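Local coordinates for protein cycloalternan-forming enzyme (Listeria monocytogenes serovar 1/2a, PDB 5F7U) that is a multidomain carbohydrate-active enzyme of glycoside hydrolase family 31, built around a TIM barrel, that binds glycans and magnesium ions, at residues D638-E643 with E671-W676. The protein carries 1 engineered substitution. Numbering follows the deposited sequence.
Sequences DYPTAE and EERSPW
Tyr639 carries this contact: Pro640 CD of the next residue lies over one face of its ring, toward the rim, and the 671-676 loop meets the ring at its edge. With CG anti to the backbone N (chi1 -162°), the phenol reaches the far loop, and its OH donates to Glu672 O over 2.7 Å, lying in the carbonyl plane on a lone pair. Asn677 donates to the same oxygen, so two bonds grip it. The ring edge also meets carboxylate oxygen Glu671 OE1, 3.5 Å from Tyr639 CD1. Packing is close at the Tyr639 tip and continues at the buried Arg673, whose guanidinium has Pro640 CD and Tyr639 CD1 over one face, Pro640 CD lying 3.7 Å from Arg673 NE. A bend at chi2 (70°) turns the Arg673 chain back on its own loop, where NH1 donates to Glu671 O, 4° out of the guanidinium plane, and makes a salt bridge to the anti lone pair of Glu671 OE1 at 2.9 Å. Gly634 O and Ser605 OG accept from NE and NH2, fixing the group's rotation. The contact loosens toward exposed Asp638: one water donates to Glu671 OE2 at 2.8 Å but is held only weakly by Tyr639 N, at 3.4 Å. The arrangement joins the loops after strands 628-631 and 657-660, the last two of the eight-stranded TIM barrel of family 31 glycoside hydrolases.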
loop_
_atom_site.group_PDB
_atom_site.type_symbol
_atom_site.label_atom_id
_atom_site.label_comp_id
_atom_site.label_asym_id
_atom_site.label_seq_id
_atom_site.Cartn_x
_atom_site.Cartn_y
_atom_site.Cartn_z
ATOM N N ASP A 638 15.753 -16.245 12.030
ATOM C CA ASP A 638 17.009 -15.858 12.667
ATOM C C ASP A 638 17.091 -14.332 12.704
ATOM O O ASP A 638 16.567 -13.644 11.803
ATOM C CB ASP A 638 18.200 -16.460 11.920
ATOM C CG ASP A 638 18.299 -17.986 12.085
ATOM O OD1 ASP A 638 17.802 -18.545 13.093
ATOM O OD2 ASP A 638 18.906 -18.620 11.203
ATOM N N TYR A 639 17.716 -13.811 13.757
ATOM C CA TYR A 639 17.726 -12.370 13.994
ATOM C C TYR A 639 18.355 -11.677 12.786
ATOM O O TYR A 639 19.338 -12.189 12.225
ATOM C CB TYR A 639 18.498 -12.039 15.285
ATOM C CG TYR A 639 18.144 -10.660 15.760
ATOM C CD1 TYR A 639 16.992 -10.452 16.525
ATOM C CD2 TYR A 639 18.902 -9.557 15.376
ATOM C CE1 TYR A 639 16.619 -9.177 16.915
ATOM C CE2 TYR A 639 18.538 -8.266 15.769
ATOM C CZ TYR A 639 17.401 -8.090 16.540
ATOM O OH TYR A 639 17.026 -6.819 16.918
ATOM N N PRO A 640 17.794 -10.516 12.357
ATOM C CA PRO A 640 18.352 -9.908 11.132
ATOM C C PRO A 640 19.820 -9.568 11.293
ATOM O O PRO A 640 20.280 -9.278 12.409
ATOM C CB PRO A 640 17.521 -8.626 10.954
ATOM C CG PRO A 640 16.829 -8.421 12.267
ATOM C CD PRO A 640 16.596 -9.806 12.812
ATOM N N THR A 641 20.561 -9.616 10.190
ATOM C CA THR A 641 21.928 -9.124 10.215
ATOM C C THR A 641 21.877 -7.605 10.393
ATOM O O THR A 641 20.840 -6.977 10.138
ATOM C CB THR A 641 22.638 -9.431 8.890
ATOM O OG1 THR A 641 21.919 -8.798 7.823
ATOM C CG2 THR A 641 22.656 -10.943 8.624
ATOM N N ALA A 642 23.009 -7.019 10.777
ATOM C CA ALA A 642 23.098 -5.565 10.924
ATOM C C ALA A 642 22.806 -4.877 9.601
ATOM O O ALA A 642 22.126 -3.832 9.563
ATOM C CB ALA A 642 24.468 -5.168 11.452
ATOM N N GLU A 643 23.298 -5.481 8.518
ATOM C CA GLU A 643 23.056 -4.966 7.166
ATOM C C GLU A 643 21.561 -4.919 6.862
ATOM O O GLU A 643 21.034 -3.883 6.458
ATOM C CB GLU A 643 23.765 -5.850 6.130
ATOM C CG GLU A 643 23.603 -5.323 4.703
ATOM C CD GLU A 643 24.030 -6.321 3.644
ATOM O OE1 GLU A 643 24.022 -5.944 2.455
ATOM O OE2 GLU A 643 24.386 -7.472 3.993
ATOM N N GLU A 671 14.179 -11.176 21.342
ATOM C CA GLU A 671 13.979 -11.074 19.902
ATOM C C GLU A 671 13.490 -9.704 19.444
ATOM O O GLU A 671 13.181 -9.541 18.260
ATOM C CB GLU A 671 12.995 -12.162 19.428
ATOM C CG GLU A 671 13.563 -13.584 19.468
ATOM C CD GLU A 671 14.691 -13.846 18.475
ATOM O OE1 GLU A 671 14.857 -13.122 17.480
ATOM O OE2 GLU A 671 15.436 -14.807 18.688
ATOM N N GLU A 672 13.442 -8.708 20.341
ATOM C CA GLU A 672 12.982 -7.366 19.927
ATOM C C GLU A 672 13.729 -6.875 18.685
ATOM O O GLU A 672 14.975 -6.920 18.635
ATOM C CB GLU A 672 13.259 -6.307 20.988
ATOM C CG GLU A 672 12.489 -6.408 22.277
ATOM C CD GLU A 672 12.879 -5.286 23.228
ATOM O OE1 GLU A 672 13.527 -4.266 22.824
ATOM O OE2 GLU A 672 12.579 -5.453 24.422
ATOM N N ARG A 673 12.976 -6.357 17.717
ATOM C CA ARG A 673 13.576 -5.661 16.583
ATOM C C ARG A 673 13.742 -4.158 16.880
ATOM O O ARG A 673 13.736 -3.321 15.979
ATOM C CB ARG A 673 12.754 -5.900 15.313
ATOM C CG ARG A 673 13.237 -7.092 14.474
ATOM C CD ARG A 673 12.966 -8.421 15.150
ATOM N NE ARG A 673 13.130 -9.541 14.217
ATOM C CZ ARG A 673 13.379 -10.795 14.589
ATOM N NH1 ARG A 673 13.524 -11.109 15.885
ATOM N NH2 ARG A 673 13.501 -11.751 13.659
ATOM N N SER A 674 13.906 -3.824 18.157
ATOM C CA SER A 674 14.239 -2.460 18.558
ATOM C C SER A 674 15.709 -2.165 18.212
ATOM O O SER A 674 16.515 -3.107 18.109
ATOM C CB SER A 674 14.037 -2.355 20.067
ATOM O OG SER A 674 14.936 -3.227 20.730
ATOM N N PRO A 675 16.085 -0.863 18.071
ATOM C CA PRO A 675 17.481 -0.599 17.686
ATOM C C PRO A 675 18.472 -0.963 18.789
ATOM O O PRO A 675 19.560 -1.432 18.476
ATOM C CB PRO A 675 17.507 0.901 17.372
ATOM C CG PRO A 675 16.292 1.467 18.044
ATOM C CD PRO A 675 15.260 0.367 18.015
ATOM N N TRP A 676 18.090 -0.786 20.063
ATOM C CA TRP A 676 18.966 -1.160 21.168
ATOM C C TRP A 676 19.177 -2.689 21.235
ATOM O O TRP A 676 20.303 -3.159 21.452
ATOM C CB TRP A 676 18.491 -0.540 22.517
ATOM C CG TRP A 676 17.077 -0.896 22.899
ATOM C CD1 TRP A 676 16.684 -1.982 23.614
ATOM C CD2 TRP A 676 15.876 -0.160 22.592
ATOM N NE1 TRP A 676 15.309 -1.996 23.750
ATOM C CE2 TRP A 676 14.786 -0.897 23.127
ATOM C CE3 TRP A 676 15.610 1.030 21.893
ATOM C CZ2 TRP A 676 13.454 -0.465 23.023
ATOM C CZ3 TRP A 676 14.270 1.457 21.762
ATOM C CH2 TRP A 676 13.209 0.702 22.324
HETATM O O HOH W 1 17.358 -15.351 16.734
#